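Local coordinates for cytolethal distending toxin protein B (PDB 1SR4), which serves as the DNase I-like subunit of a bacterial genotoxin and probably acts by damaging the DNA of host cells, at residues G62-E67 with A109-S114; Y83-R88 with V125-G130. All coordinates share one frame; numbering follows the deposited sequence.

Interaction 1. Residues G62-E67 with A109-S114; sequences GGTPIE and AFIVHS
Thr64 and Ile111 meet where the two sheets of the DNase I-like beta-sandwich come together at one margin. Residues 62-66 belong to the loop leading into strand 67-72 of one sheet, which Glu67 begins, while 109-112 lie on an outermost strand of the other. The main touch is made by one methyl group: CG2 of Ile111 lies 3.8 Å from OG1 and 3.9 Å from CB of Thr64, so it rests against the branch point of the threonine, with the threonine methyl CG2 a little farther off at 4.2 Å. Both branched residues carry CG2 anti to the backbone N. In Ile111, chi1 of -74° places CG1 anti to the carbonyl carbon and leaves CG2 facing Thr64, while CG1 and CD1 reach back along the strand toward Ile66. There CD1 makes a looser apolar contact with CG2 of Ile66, at 4.4 Å. Ile66 is buried, and its side chain also packs on Tyr85 of strand 81-87. Ala109, two residues before Ile111 on the same face of the strand, turns its CB toward the loop as well and touches Ile59. Outside the pair, the loop is tied down through its backbone, where Ile66 N donates a hydrogen bond to Gln60 OE1. At the other end of the contact the exposed His113 leaves the strand, its CB not aimed at the loop, yet its imidazole swings back past Thr64 in the opposite direction to the threonine side chain. The ring presents its edge, and close to the ring plane Thr64 OG1 sits 3.5 Å from His113 NE2.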
loop_
_atom_site.group_PDB
_atom_site.type_symbol
_atom_site.label_atom_id
_atom_site.label_comp_id
_atom_site.label_asym_id
_atom_site.label_seq_id
_atom_site.Cartn_x
_atom_site.Cartn_y
_atom_site.Cartn_z
ATOM N N GLY B 62 -8.967 19.791 -23.998
ATOM C CA GLY B 62 -8.512 21.041 -23.419
ATOM C C GLY B 62 -6.998 21.099 -23.325
ATOM O O GLY B 62 -6.307 20.212 -23.834
ATOM N N GLY B 63 -6.480 22.132 -22.665
ATOM C CA GLY B 63 -5.039 22.279 -22.531
ATOM C C GLY B 63 -4.364 21.329 -21.553
ATOM O O GLY B 63 -3.172 21.032 -21.698
ATOM N N THR B 64 -5.104 20.862 -20.550
ATOM C CA THR B 64 -4.536 19.945 -19.569
ATOM C C THR B 64 -4.572 18.526 -20.117
ATOM O O THR B 64 -5.620 18.024 -20.509
ATOM C CB THR B 64 -5.297 19.974 -18.228
ATOM O OG1 THR B 64 -5.236 21.288 -17.673
ATOM C CG2 THR B 64 -4.664 19.009 -17.242
ATOM N N PRO B 65 -3.413 17.864 -20.149
ATOM C CA PRO B 65 -3.298 16.495 -20.651
ATOM C C PRO B 65 -4.056 15.465 -19.802
ATOM O O PRO B 65 -4.124 15.566 -18.575
ATOM C CB PRO B 65 -1.789 16.260 -20.644
ATOM C CG PRO B 65 -1.332 17.077 -19.463
ATOM C CD PRO B 65 -2.117 18.357 -19.646
ATOM N N ILE B 66 -4.641 14.485 -20.472
ATOM C CA ILE B 66 -5.364 13.423 -19.791
ATOM C C ILE B 66 -5.460 12.291 -20.805
ATOM O O ILE B 66 -5.954 12.481 -21.913
ATOM C CB ILE B 66 -6.764 13.910 -19.317
ATOM C CG1 ILE B 66 -7.320 12.962 -18.251
ATOM C CG2 ILE B 66 -7.714 14.050 -20.494
ATOM C CD1 ILE B 66 -7.588 11.563 -18.729
ATOM N N GLU B 67 -4.955 11.119 -20.436
ATOM C CA GLU B 67 -4.956 9.986 -21.350
ATOM C C GLU B 67 -5.442 8.725 -20.658
ATOM O O GLU B 67 -5.341 8.599 -19.436
ATOM C CB GLU B 67 -3.542 9.746 -21.885
ATOM C CG GLU B 67 -2.939 10.914 -22.634
ATOM C CD GLU B 67 -1.448 10.730 -22.864
ATOM O OE1 GLU B 67 -0.706 10.518 -21.879
ATOM O OE2 GLU B 67 -1.013 10.796 -24.029
ATOM N N ALA B 109 -14.461 12.441 -18.578
ATOM C CA ALA B 109 -13.421 12.971 -17.707
ATOM C C ALA B 109 -13.720 14.448 -17.500
ATOM O O ALA B 109 -14.421 15.059 -18.316
ATOM C CB ALA B 109 -12.052 12.797 -18.334
ATOM N N PHE B 110 -13.202 15.003 -16.404
ATOM C CA PHE B 110 -13.396 16.408 -16.041
ATOM C C PHE B 110 -12.088 16.962 -15.499
ATOM O O PHE B 110 -11.410 16.287 -14.730
ATOM C CB PHE B 110 -14.408 16.543 -14.899
ATOM C CG PHE B 110 -15.828 16.254 -15.275
ATOM C CD1 PHE B 110 -16.636 17.250 -15.804
ATOM C CD2 PHE B 110 -16.381 15.000 -15.041
ATOM C CE1 PHE B 110 -17.993 17.004 -16.089
ATOM C CE2 PHE B 110 -17.728 14.743 -15.323
ATOM C CZ PHE B 110 -18.533 15.750 -15.846
ATOM N N ILE B 111 -11.732 18.176 -15.897
ATOM C CA ILE B 111 -10.550 18.839 -15.369
ATOM C C ILE B 111 -11.092 20.156 -14.820
ATOM O O ILE B 111 -11.750 20.902 -15.543
ATOM C CB ILE B 111 -9.479 19.144 -16.457
ATOM C CG1 ILE B 111 -8.748 17.865 -16.877
ATOM C CG2 ILE B 111 -8.457 20.122 -15.916
ATOM C CD1 ILE B 111 -9.518 17.013 -17.854
ATOM N N VAL B 112 -10.852 20.432 -13.546
ATOM C CA VAL B 112 -11.338 21.671 -12.949
ATOM C C VAL B 112 -10.194 22.418 -12.277
ATOM O O VAL B 112 -9.470 21.856 -11.445
ATOM C CB VAL B 112 -12.450 21.397 -11.917
ATOM C CG1 VAL B 112 -13.007 22.708 -11.368
ATOM C CG2 VAL B 112 -13.567 20.609 -12.573
ATOM N N HIS B 113 -10.019 23.682 -12.663
ATOM C CA HIS B 113 -8.963 24.512 -12.098
ATOM C C HIS B 113 -9.450 25.282 -10.892
ATOM O O HIS B 113 -10.659 25.467 -10.708
ATOM C CB HIS B 113 -8.449 25.509 -13.143
ATOM C CG HIS B 113 -7.742 24.865 -14.292
ATOM N ND1 HIS B 113 -8.408 24.349 -15.382
ATOM C CD2 HIS B 113 -6.427 24.603 -14.493
ATOM C CE1 HIS B 113 -7.535 23.793 -16.204
ATOM N NE2 HIS B 113 -6.326 23.933 -15.688
ATOM N N SER B 114 -8.505 25.724 -10.066
ATOM C CA SER B 114 -8.828 26.534 -8.899
ATOM C C SER B 114 -8.727 27.981 -9.416
ATOM O O SER B 114 -8.532 28.182 -10.610
ATOM C CB SER B 114 -7.814 26.284 -7.789
ATOM O OG SER B 114 -6.487 26.409 -8.281
#

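Interaction 2. Residues Y83-R88 with V125-G130; sequences YIYYSR and VGIRIG
Tyr85 lays one face of its ring beneath Ile127, two facing strands of the sandwich meeting through their side chains with no hydrogen bond between them. Following the tyrosine outward, CB comes within 4.2 Å of Ile127 CG2. CG and CD2 are both 3.8 Å from that same methyl, and CD2 also has Ile127 CD1 at 4.1 Å. The methyl thus sits over the rim of the ring near its root, a CH-pi contact with CG2 4.1 Å from the centroid and 25° off the normal. With chi1 at 59°, Ile127 CG1 sits between the backbone N and the carbonyl carbon, and this turns CG2 anti to the carbonyl carbon, over the ring. The two side chains cross at about a right angle. At its tip, Tyr85 OH hydrogen-bonds to Glu68 OE2 and Ala106 N, which hold the phenol's far end. Two residues along, Val125 CG2 lies 4.0 Å from both CB and OG of Ser87, whose hydroxyl hydrogen-bonds to Pro65 O. All four touching residues are buried. The chemistry is therefore divided: dispersion and CH-pi contact join the two sheets, while the polar ends of Tyr85 and Ser87 are satisfied by partners beyond these two strands.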
loop_
_atom_site.group_PDB
_atom_site.type_symbol
_atom_site.label_atom_id
_atom_site.label_comp_id
_atom_site.label_asym_id
_atom_site.label_seq_id
_atom_site.Cartn_x
_atom_site.Cartn_y
_atom_site.Cartn_z
ATOM N N TYR B 83 -8.138 0.315 -15.661
ATOM C CA TYR B 83 -7.895 1.444 -16.539
ATOM C C TYR B 83 -7.104 2.452 -15.714
ATOM O O TYR B 83 -7.242 2.498 -14.487
ATOM C CB TYR B 83 -9.218 2.104 -16.944
ATOM C CG TYR B 83 -10.037 1.314 -17.921
ATOM C CD1 TYR B 83 -9.799 1.401 -19.298
ATOM C CD2 TYR B 83 -11.059 0.475 -17.475
ATOM C CE1 TYR B 83 -10.564 0.672 -20.204
ATOM C CE2 TYR B 83 -11.831 -0.265 -18.376
ATOM C CZ TYR B 83 -11.580 -0.165 -19.729
ATOM O OH TYR B 83 -12.324 -0.926 -20.604
ATOM N N ILE B 84 -6.263 3.240 -16.369
ATOM C CA ILE B 84 -5.559 4.300 -15.656
ATOM C C ILE B 84 -5.770 5.588 -16.441
ATOM O O ILE B 84 -5.494 5.624 -17.638
ATOM C CB ILE B 84 -4.018 4.109 -15.554
ATOM C CG1 ILE B 84 -3.664 2.770 -14.884
ATOM C CG2 ILE B 84 -3.430 5.281 -14.718
ATOM C CD1 ILE B 84 -2.135 2.468 -14.834
ATOM N N TYR B 85 -6.266 6.634 -15.774
ATOM C CA TYR B 85 -6.460 7.947 -16.409
ATOM C C TYR B 85 -5.294 8.766 -15.860
ATOM O O TYR B 85 -5.171 8.989 -14.656
ATOM C CB TYR B 85 -7.822 8.501 -16.036
ATOM C CG TYR B 85 -8.899 7.647 -16.651
ATOM C CD1 TYR B 85 -9.249 7.805 -17.997
ATOM C CD2 TYR B 85 -9.462 6.581 -15.941
ATOM C CE1 TYR B 85 -10.122 6.915 -18.627
ATOM C CE2 TYR B 85 -10.341 5.686 -16.562
ATOM C CZ TYR B 85 -10.660 5.856 -17.912
ATOM O OH TYR B 85 -11.474 4.933 -18.560
ATOM N N TYR B 86 -4.428 9.178 -16.772
ATOM C CA TYR B 86 -3.171 9.838 -16.436
ATOM C C TYR B 86 -3.045 11.279 -16.931
ATOM O O TYR B 86 -3.247 11.564 -18.111
ATOM C CB TYR B 86 -2.075 8.948 -17.034
ATOM C CG TYR B 86 -0.632 9.372 -16.891
ATOM C CD1 TYR B 86 -0.053 9.560 -15.633
ATOM C CD2 TYR B 86 0.196 9.440 -18.016
ATOM C CE1 TYR B 86 1.320 9.794 -15.496
ATOM C CE2 TYR B 86 1.577 9.674 -17.891
ATOM C CZ TYR B 86 2.129 9.845 -16.625
ATOM O OH TYR B 86 3.491 10.049 -16.496
ATOM N N SER B 87 -2.710 12.179 -16.020
ATOM C CA SER B 87 -2.532 13.578 -16.361
ATOM C C SER B 87 -1.067 13.899 -16.089
ATOM O O SER B 87 -0.662 14.082 -14.944
ATOM C CB SER B 87 -3.447 14.446 -15.504
ATOM O OG SER B 87 -3.170 15.815 -15.731
ATOM N N ARG B 88 -0.266 13.941 -17.147
ATOM C CA ARG B 88 1.158 14.197 -16.998
ATOM C C ARG B 88 1.426 15.703 -16.947
ATOM O O ARG B 88 1.898 16.300 -17.913
ATOM C CB ARG B 88 1.908 13.544 -18.159
ATOM C CG ARG B 88 3.414 13.564 -18.038
ATOM C CD ARG B 88 4.064 12.961 -19.286
ATOM N NE ARG B 88 5.515 13.121 -19.242
ATOM C CZ ARG B 88 6.165 14.232 -19.587
ATOM N NH1 ARG B 88 5.499 15.294 -20.026
ATOM N NH2 ARG B 88 7.487 14.290 -19.470
ATOM N N VAL B 125 -8.444 16.441 -11.303
ATOM C CA VAL B 125 -8.659 15.619 -12.495
ATOM C C VAL B 125 -9.619 14.523 -12.053
ATOM O O VAL B 125 -9.418 13.903 -11.008
ATOM C CB VAL B 125 -7.325 15.011 -12.990
ATOM C CG1 VAL B 125 -7.560 14.104 -14.207
ATOM C CG2 VAL B 125 -6.359 16.137 -13.357
ATOM N N GLY B 126 -10.673 14.288 -12.825
ATOM C CA GLY B 126 -11.631 13.278 -12.405
ATOM C C GLY B 126 -12.344 12.507 -13.491
ATOM O O GLY B 126 -12.292 12.851 -14.678
ATOM N N ILE B 127 -13.015 11.443 -13.073
ATOM C CA ILE B 127 -13.759 10.615 -13.997
ATOM C C ILE B 127 -15.156 10.340 -13.464
ATOM O O ILE B 127 -15.389 10.216 -12.248
ATOM C CB ILE B 127 -13.068 9.252 -14.250
ATOM C CG1 ILE B 127 -12.914 8.499 -12.921
ATOM C CG2 ILE B 127 -11.729 9.467 -14.952
ATOM C CD1 ILE B 127 -12.370 7.080 -13.055
ATOM N N ARG B 128 -16.094 10.275 -14.396
ATOM C CA ARG B 128 -17.461 9.983 -14.054
ATOM C C ARG B 128 -17.763 8.545 -14.454
ATOM O O ARG B 128 -17.358 8.085 -15.524
ATOM C CB ARG B 128 -18.407 10.927 -14.803
ATOM C CG ARG B 128 -19.870 10.545 -14.651
ATOM C CD ARG B 128 -20.802 11.609 -15.227
ATOM N NE ARG B 128 -20.822 11.706 -16.693
ATOM C CZ ARG B 128 -21.358 10.804 -17.517
ATOM N NH1 ARG B 128 -21.925 9.696 -17.046
ATOM N NH2 ARG B 128 -21.367 11.031 -18.825
ATOM N N ILE B 129 -18.443 7.830 -13.572
ATOM C CA ILE B 129 -18.887 6.471 -13.851
ATOM C C ILE B 129 -20.371 6.594 -13.545
ATOM O O ILE B 129 -20.765 6.705 -12.378
ATOM C CB ILE B 129 -18.301 5.406 -12.889
ATOM C CG1 ILE B 129 -16.771 5.364 -12.971
ATOM C CG2 ILE B 129 -18.864 4.028 -13.258
ATOM C CD1 ILE B 129 -16.256 5.074 -14.349
ATOM N N GLY B 130 -21.197 6.600 -14.588
ATOM C CA GLY B 130 -22.626 6.737 -14.364
ATOM C C GLY B 130 -22.930 8.086 -13.730
ATOM O O GLY B 130 -22.571 9.127 -14.277
#

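Interactions 1 and 2 are neighbouring contacts between the same two sheets, their centres about 10 Å apart. Interaction 2 lies deeper, about 9 Å from the chain's centre against about 14 Å for interaction 1, which borders solvent. Backbone bonds join them on each side: Glu67 O is 2.9 Å from Tyr86 N, and Phe110 O is 2.9 Å from Gly126 N, both probable hydrogen bonds between neighbouring strands. The Ala109 CB to Gly126 O distance of 3.7 Å adds packing. In chain order the four segments alternate, 62-67, 83-88, 109-114, 125-130, the first two on one side of the sandwich and the last two on the other.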